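Local coordinates for interpain A (Prevotella intermedia, PDB 3BB7), which probably cleaves proteins as a cysteine peptidase of family C10, seen here as a zymogen fragment holding inhibitory-type prodomain and peptidase domain, at residues K76-Y82 / D239-S243; R229-D234 / I296-P301. The protein carries 1 engineered substitution. All coordinates share one frame. Numbering follows the deposited sequence.

Contact 1. Residues K76-Y82 / D239-S243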
loop_
_atom_site.group_PDB
_atom_site.type_symbol
_atom_site.label_atom_id
_atom_site.label_comp_id
_atom_site.label_asym_id
_atom_site.label_seq_id
_atom_site.Cartn_x
_atom_site.Cartn_y
_atom_site.Cartn_z
ATOM N N LYS A 76 -12.305 -5.715 -16.519
ATOM C CA LYS A 76 -12.897 -4.384 -16.344
ATOM C C LYS A 76 -14.124 -4.523 -15.453
ATOM O O LYS A 76 -14.815 -5.560 -15.505
ATOM C CB LYS A 76 -13.284 -3.800 -17.706
ATOM C CG LYS A 76 -12.088 -3.550 -18.610
ATOM C CD LYS A 76 -12.470 -2.708 -19.778
ATOM C CE LYS A 76 -11.337 -2.559 -20.753
ATOM N NZ LYS A 76 -11.638 -1.618 -21.874
ATOM N N PRO A 77 -14.407 -3.495 -14.632
ATOM C CA PRO A 77 -15.562 -3.565 -13.731
ATOM C C PRO A 77 -16.872 -3.546 -14.523
ATOM O O PRO A 77 -17.062 -2.670 -15.387
ATOM C CB PRO A 77 -15.425 -2.289 -12.893
ATOM C CG PRO A 77 -14.612 -1.343 -13.751
ATOM C CD PRO A 77 -13.663 -2.231 -14.480
ATOM N N ASP A 78 -17.775 -4.480 -14.219
ATOM C CA ASP A 78 -19.079 -4.548 -14.889
ATOM C C ASP A 78 -19.983 -3.483 -14.288
ATOM O O ASP A 78 -20.327 -3.589 -13.128
ATOM C CB ASP A 78 -19.659 -5.938 -14.634
ATOM C CG ASP A 78 -20.988 -6.175 -15.341
ATOM O OD1 ASP A 78 -21.380 -7.354 -15.438
ATOM O OD2 ASP A 78 -21.636 -5.220 -15.805
ATOM N N PRO A 79 -20.368 -2.452 -15.065
ATOM C CA PRO A 79 -21.169 -1.384 -14.471
ATOM C C PRO A 79 -22.589 -1.795 -14.096
ATOM O O PRO A 79 -23.307 -0.997 -13.488
ATOM C CB PRO A 79 -21.157 -0.287 -15.550
ATOM C CG PRO A 79 -20.922 -0.997 -16.800
ATOM C CD PRO A 79 -20.083 -2.188 -16.493
ATOM N N SER A 80 -22.997 -3.012 -14.457
ATOM C CA SER A 80 -24.283 -3.546 -14.000
ATOM C C SER A 80 -24.179 -4.152 -12.603
ATOM O O SER A 80 -25.199 -4.413 -11.966
ATOM C CB SER A 80 -24.840 -4.583 -14.997
ATOM O OG SER A 80 -24.200 -5.843 -14.853
ATOM N N LYS A 81 -22.944 -4.380 -12.139
ATOM C CA LYS A 81 -22.658 -4.992 -10.828
ATOM C C LYS A 81 -22.005 -4.032 -9.818
ATOM O O LYS A 81 -22.148 -4.226 -8.593
ATOM C CB LYS A 81 -21.718 -6.205 -10.997
ATOM C CG LYS A 81 -22.306 -7.463 -11.682
ATOM C CD LYS A 81 -21.378 -8.718 -11.466
ATOM C CE LYS A 81 -20.255 -8.830 -12.529
ATOM N NZ LYS A 81 -19.018 -9.643 -12.141
ATOM N N TYR A 82 -21.266 -3.041 -10.313
ATOM C CA TYR A 82 -20.434 -2.149 -9.464
ATOM C C TYR A 82 -20.526 -0.726 -9.938
ATOM O O TYR A 82 -21.029 -0.479 -11.042
ATOM C CB TYR A 82 -18.958 -2.525 -9.609
ATOM C CG TYR A 82 -18.671 -3.994 -9.566
ATOM C CD1 TYR A 82 -18.835 -4.706 -8.397
ATOM C CD2 TYR A 82 -18.224 -4.661 -10.693
ATOM C CE1 TYR A 82 -18.556 -6.087 -8.356
ATOM C CE2 TYR A 82 -17.937 -5.998 -10.670
ATOM C CZ TYR A 82 -18.113 -6.710 -9.513
ATOM O OH TYR A 82 -17.806 -8.057 -9.559
ATOM N N ASP A 239 -13.235 -8.955 -8.597
ATOM C CA ASP A 239 -14.598 -8.639 -8.120
ATOM C C ASP A 239 -14.620 -8.192 -6.644
ATOM O O ASP A 239 -15.423 -7.318 -6.278
ATOM C CB ASP A 239 -15.534 -9.822 -8.375
ATOM C CG ASP A 239 -16.019 -9.873 -9.836
ATOM O OD1 ASP A 239 -16.656 -10.885 -10.209
ATOM O OD2 ASP A 239 -15.764 -8.907 -10.624
ATOM N N ILE A 240 -13.741 -8.756 -5.821
ATOM C CA ILE A 240 -13.627 -8.285 -4.444
ATOM C C ILE A 240 -13.160 -6.832 -4.446
ATOM O O ILE A 240 -13.720 -5.988 -3.736
ATOM C CB ILE A 240 -12.658 -9.162 -3.608
ATOM C CG1 ILE A 240 -13.262 -10.559 -3.445
ATOM C CG2 ILE A 240 -12.392 -8.516 -2.261
ATOM C CD1 ILE A 240 -12.290 -11.565 -2.876
ATOM N N VAL A 241 -12.109 -6.533 -5.210
ATOM C CA VAL A 241 -11.625 -5.155 -5.304
ATOM C C VAL A 241 -12.733 -4.192 -5.758
ATOM O O VAL A 241 -12.989 -3.157 -5.092
ATOM C CB VAL A 241 -10.406 -5.047 -6.228
ATOM C CG1 VAL A 241 -9.994 -3.566 -6.401
ATOM C CG2 VAL A 241 -9.221 -5.878 -5.638
ATOM N N PHE A 242 -13.419 -4.514 -6.853
ATOM C CA PHE A 242 -14.479 -3.603 -7.335
ATOM C C PHE A 242 -15.619 -3.439 -6.353
ATOM O O PHE A 242 -16.131 -2.333 -6.165
ATOM C CB PHE A 242 -15.023 -4.032 -8.691
ATOM C CG PHE A 242 -13.982 -4.156 -9.773
ATOM C CD1 PHE A 242 -12.929 -3.233 -9.895
ATOM C CD2 PHE A 242 -14.083 -5.206 -10.690
ATOM C CE1 PHE A 242 -11.980 -3.370 -10.936
ATOM C CE2 PHE A 242 -13.162 -5.358 -11.729
ATOM C CZ PHE A 242 -12.108 -4.438 -11.862
ATOM N N SER A 243 -16.036 -4.539 -5.734
ATOM C CA SER A 243 -17.126 -4.486 -4.776
ATOM C C SER A 243 -16.757 -3.638 -3.546
ATOM O O SER A 243 -17.583 -2.810 -3.058
ATOM C CB SER A 243 -17.641 -5.882 -4.430
ATOM O OG SER A 243 -16.681 -6.628 -3.721
HETATM O O HOH W 1 -16.627 -6.999 -13.269
#
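Asp239, first residue of the helical segment 239-243, is where the polar contacts of this pair gather. Its OD1 lies 3.3 Å from Lys81 NZ, a salt bridge, and its OD2 is 2.5 Å from Tyr82 OH. Water 1 accepts from Asp78 N (2.9 Å), donates to Lys76 O (3.2 Å) and reaches Asp239 OD2 (3.4 Å) weakly, so the link from the loop backbone to this carboxylate is a weak, water-mediated one. Three residues on, a little under one helical turn, Phe242 supplies the apolar half. Pro77 CB sits 3.8 Å from the centroid of the Phe242 ring and 5° off its normal, while Phe242 CB lies 3.7 Å from the Tyr82 centroid, 9° off that normal. These are two CH-pi contacts in series, and the two rings themselves meet obliquely (55°, centroids 5.6 Å apart). Ser243 closes the patch, its CB 4.0 Å from Tyr82 CE1. The loop 76-82, folded by an Asx turn at Asp78 (Ser80 N to Asp78 OD2, 2.9 Å), thus covers one side of helix 234-246; Ile240 and Val241 pack on strand 312-315, and Tyr274 of strand 267-274 touches Pro77, Tyr82 and Phe242.

Contact 2. Residues R229-D234 / I296-P301. Unlike the reference sequence in segment 229-234: Asn231 (reference Asp).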
loop_
_atom_site.group_PDB
_atom_site.type_symbol
_atom_site.label_atom_id
_atom_site.label_comp_id
_atom_site.label_asym_id
_atom_site.label_seq_id
_atom_site.Cartn_x
_atom_site.Cartn_y
_atom_site.Cartn_z
ATOM N N ARG A 229 -4.213 -13.785 -2.479
ATOM C CA ARG A 229 -4.657 -13.894 -3.867
ATOM C C ARG A 229 -4.564 -15.299 -4.433
ATOM O O ARG A 229 -5.371 -15.661 -5.273
ATOM C CB ARG A 229 -3.895 -12.913 -4.768
ATOM C CG ARG A 229 -4.552 -12.818 -6.132
ATOM C CD ARG A 229 -3.913 -11.731 -6.964
ATOM N NE ARG A 229 -4.409 -11.827 -8.327
ATOM C CZ ARG A 229 -4.376 -10.833 -9.219
ATOM N NH1 ARG A 229 -3.868 -9.637 -8.902
ATOM N NH2 ARG A 229 -4.875 -11.039 -10.434
ATOM N N ALA A 230 -3.599 -16.095 -3.967
ATOM C CA ALA A 230 -3.424 -17.436 -4.500
ATOM C C ALA A 230 -4.669 -18.307 -4.335
ATOM O O ALA A 230 -4.839 -19.268 -5.071
ATOM C CB ALA A 230 -2.235 -18.107 -3.849
ATOM N N ASN A 231 -5.550 -17.926 -3.408
ATOM C CA ASN A 231 -6.799 -18.659 -3.189
ATOM C C ASN A 231 -7.934 -18.322 -4.161
ATOM O O ASN A 231 -8.975 -18.975 -4.145
ATOM C CB ASN A 231 -7.297 -18.410 -1.756
ATOM C CG ASN A 231 -6.456 -19.103 -0.702
ATOM O OD1 ASN A 231 -6.564 -18.783 0.469
ATOM N ND2 ASN A 231 -5.634 -20.054 -1.106
ATOM N N TYR A 232 -7.731 -17.309 -4.997
ATOM C CA TYR A 232 -8.789 -16.775 -5.874
ATOM C C TYR A 232 -8.378 -16.758 -7.340
ATOM O O TYR A 232 -7.209 -16.488 -7.682
ATOM C CB TYR A 232 -9.116 -15.338 -5.479
ATOM C CG TYR A 232 -9.697 -15.251 -4.067
ATOM C CD1 TYR A 232 -8.863 -15.187 -2.957
ATOM C CD2 TYR A 232 -11.078 -15.217 -3.853
ATOM C CE1 TYR A 232 -9.396 -15.125 -1.654
ATOM C CE2 TYR A 232 -11.607 -15.152 -2.562
ATOM C CZ TYR A 232 -10.767 -15.067 -1.483
ATOM O OH TYR A 232 -11.313 -14.999 -0.223
ATOM N N THR A 233 -9.347 -16.958 -8.237
ATOM C CA THR A 233 -9.051 -16.687 -9.644
ATOM C C THR A 233 -8.926 -15.170 -9.833
ATOM O O THR A 233 -9.388 -14.376 -8.980
ATOM C CB THR A 233 -10.145 -17.178 -10.576
ATOM O OG1 THR A 233 -11.332 -16.420 -10.313
ATOM C CG2 THR A 233 -10.431 -18.680 -10.373
ATOM N N ASP A 234 -8.352 -14.746 -10.960
ATOM C CA ASP A 234 -8.192 -13.317 -11.220
ATOM C C ASP A 234 -9.546 -12.624 -11.218
ATOM O O ASP A 234 -9.681 -11.528 -10.680
ATOM C CB ASP A 234 -7.518 -13.121 -12.585
ATOM C CG ASP A 234 -6.118 -13.671 -12.623
ATOM O OD1 ASP A 234 -5.472 -13.689 -11.547
ATOM O OD2 ASP A 234 -5.657 -14.060 -13.726
ATOM N N ILE A 296 -3.395 -4.373 -11.789
ATOM C CA ILE A 296 -3.170 -5.549 -10.946
ATOM C C ILE A 296 -3.921 -6.789 -11.470
ATOM O O ILE A 296 -3.603 -7.916 -11.070
ATOM C CB ILE A 296 -3.485 -5.353 -9.446
ATOM C CG1 ILE A 296 -4.980 -5.107 -9.246
ATOM C CG2 ILE A 296 -2.578 -4.239 -8.845
ATOM C CD1 ILE A 296 -5.454 -5.277 -7.789
ATOM N N ASP A 297 -4.898 -6.603 -12.352
ATOM C CA ASP A 297 -5.638 -7.775 -12.834
ATOM C C ASP A 297 -4.726 -8.844 -13.427
ATOM O O ASP A 297 -4.889 -10.040 -13.167
ATOM C CB ASP A 297 -6.748 -7.385 -13.828
ATOM C CG ASP A 297 -6.273 -6.492 -14.974
ATOM O OD1 ASP A 297 -5.077 -6.122 -15.074
ATOM O OD2 ASP A 297 -7.137 -6.149 -15.820
ATOM N N LEU A 298 -3.723 -8.402 -14.170
ATOM C CA LEU A 298 -2.807 -9.323 -14.844
ATOM C C LEU A 298 -1.745 -9.929 -13.922
ATOM O O LEU A 298 -0.917 -10.728 -14.384
ATOM C CB LEU A 298 -2.148 -8.622 -16.033
ATOM C CG LEU A 298 -1.702 -7.169 -15.916
ATOM C CD1 LEU A 298 -0.791 -6.897 -14.748
ATOM C CD2 LEU A 298 -1.027 -6.721 -17.228
ATOM N N LEU A 299 -1.756 -9.586 -12.633
ATOM C CA LEU A 299 -0.741 -10.155 -11.704
ATOM C C LEU A 299 -1.210 -11.498 -11.107
ATOM O O LEU A 299 -1.357 -11.627 -9.890
ATOM C CB LEU A 299 -0.348 -9.155 -10.591
ATOM C CG LEU A 299 0.212 -7.817 -11.114
ATOM C CD1 LEU A 299 0.528 -6.922 -9.954
ATOM C CD2 LEU A 299 1.435 -8.032 -11.970
ATOM N N ASN A 300 -1.455 -12.496 -11.965
ATOM C CA ASN A 300 -1.884 -13.814 -11.454
ATOM C C ASN A 300 -0.745 -14.405 -10.616
ATOM O O ASN A 300 0.405 -14.346 -11.027
ATOM C CB ASN A 300 -2.199 -14.754 -12.631
ATOM C CG ASN A 300 -2.692 -16.120 -12.186
ATOM O OD1 ASN A 300 -3.864 -16.302 -11.839
ATOM N ND2 ASN A 300 -1.792 -17.078 -12.166
ATOM N N PRO A 301 -1.050 -14.913 -9.421
ATOM C CA PRO A 301 -0.036 -15.538 -8.572
ATOM C C PRO A 301 0.684 -16.666 -9.291
ATOM O O PRO A 301 0.045 -17.457 -9.987
ATOM C CB PRO A 301 -0.872 -16.081 -7.391
ATOM C CG PRO A 301 -1.994 -15.167 -7.314
ATOM C CD PRO A 301 -2.346 -14.816 -8.738
HETATM O O HOH W 2 -3.909 -12.409 -14.570
#
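A single guanidinium, that of Arg229, accounts for the direct hydrogen bonds between 229-234 and 296-301. Its extended side chain (chi1 to chi3 all t) carries NH1 to Ile296 O (2.8 Å, 165°) and NH2 to Asp297 O (2.9 Å, 140°), with a weak second bond from NH2 to Ile296 O (3.4 Å). Both carbonyls lie near the guanidinium plane, as in-plane donors require. Leu299 O, by contrast, sits over one face, 3.2 Å from Arg229 CZ, and is served instead by Gln311 NE2; Gln311 OE1 also accepts from Arg229 NH1. The positive charge is balanced within its own segment by a salt bridge from Arg229 NH2 to Asp234 OD1 (2.9 Å, 159°). The other carboxylate oxygen, Asp234 OD2, accepts from water 2 (2.5 Å), which also donates to Asp297 O (2.9 Å), giving that carbonyl two donors. The Asp297 side chain turns elsewhere, its OD2 accepting from Ile75 N. Ile296 O has a further donor in Leu299 N (2.9 Å), the closing bond of a type I turn over 296-299, and Leu299 then centres an inverse gamma turn. Apolar cover comes from Pro301, whose CD is 3.7 Å from Arg229 NE and whose CB is 4.3 Å from Ala230 CB. Here a buried arginine, paired with an aspartate and bound to the carbonyls of a type I turn, joins the N-terminal end of helix 234-246, N-capped by Thr233, to the turn after strand 292-294 in the peptidase domain, where the Leu299 side chain lies about 9 Å from that of His267, the predicted proton acceptor.

Helix 234-246 is the element common to both contacts: contact 2 involves its N-terminal end and the approach to it, contact 1 its middle. Their centres are 15 Å apart, on the same side of the chain's centre, and they touch through Ile240 CD1 and Tyr232 CE2 (3.7 Å). Along the chain the segments alternate, 76-82, 229-234, 239-243, 296-301, so one short region, 229-243, receives both an early loop and a late one. The backbone N of Ile75, immediately before 76-82, hydrogen-bonds to Asp297 OD2. Contact 1 and the Ile75 bond hold the chain after helix 49-68 against helix 234-246 and the 296-301 turn, while Leu298 and Leu299 of contact 2 pack on helix 49-68 itself.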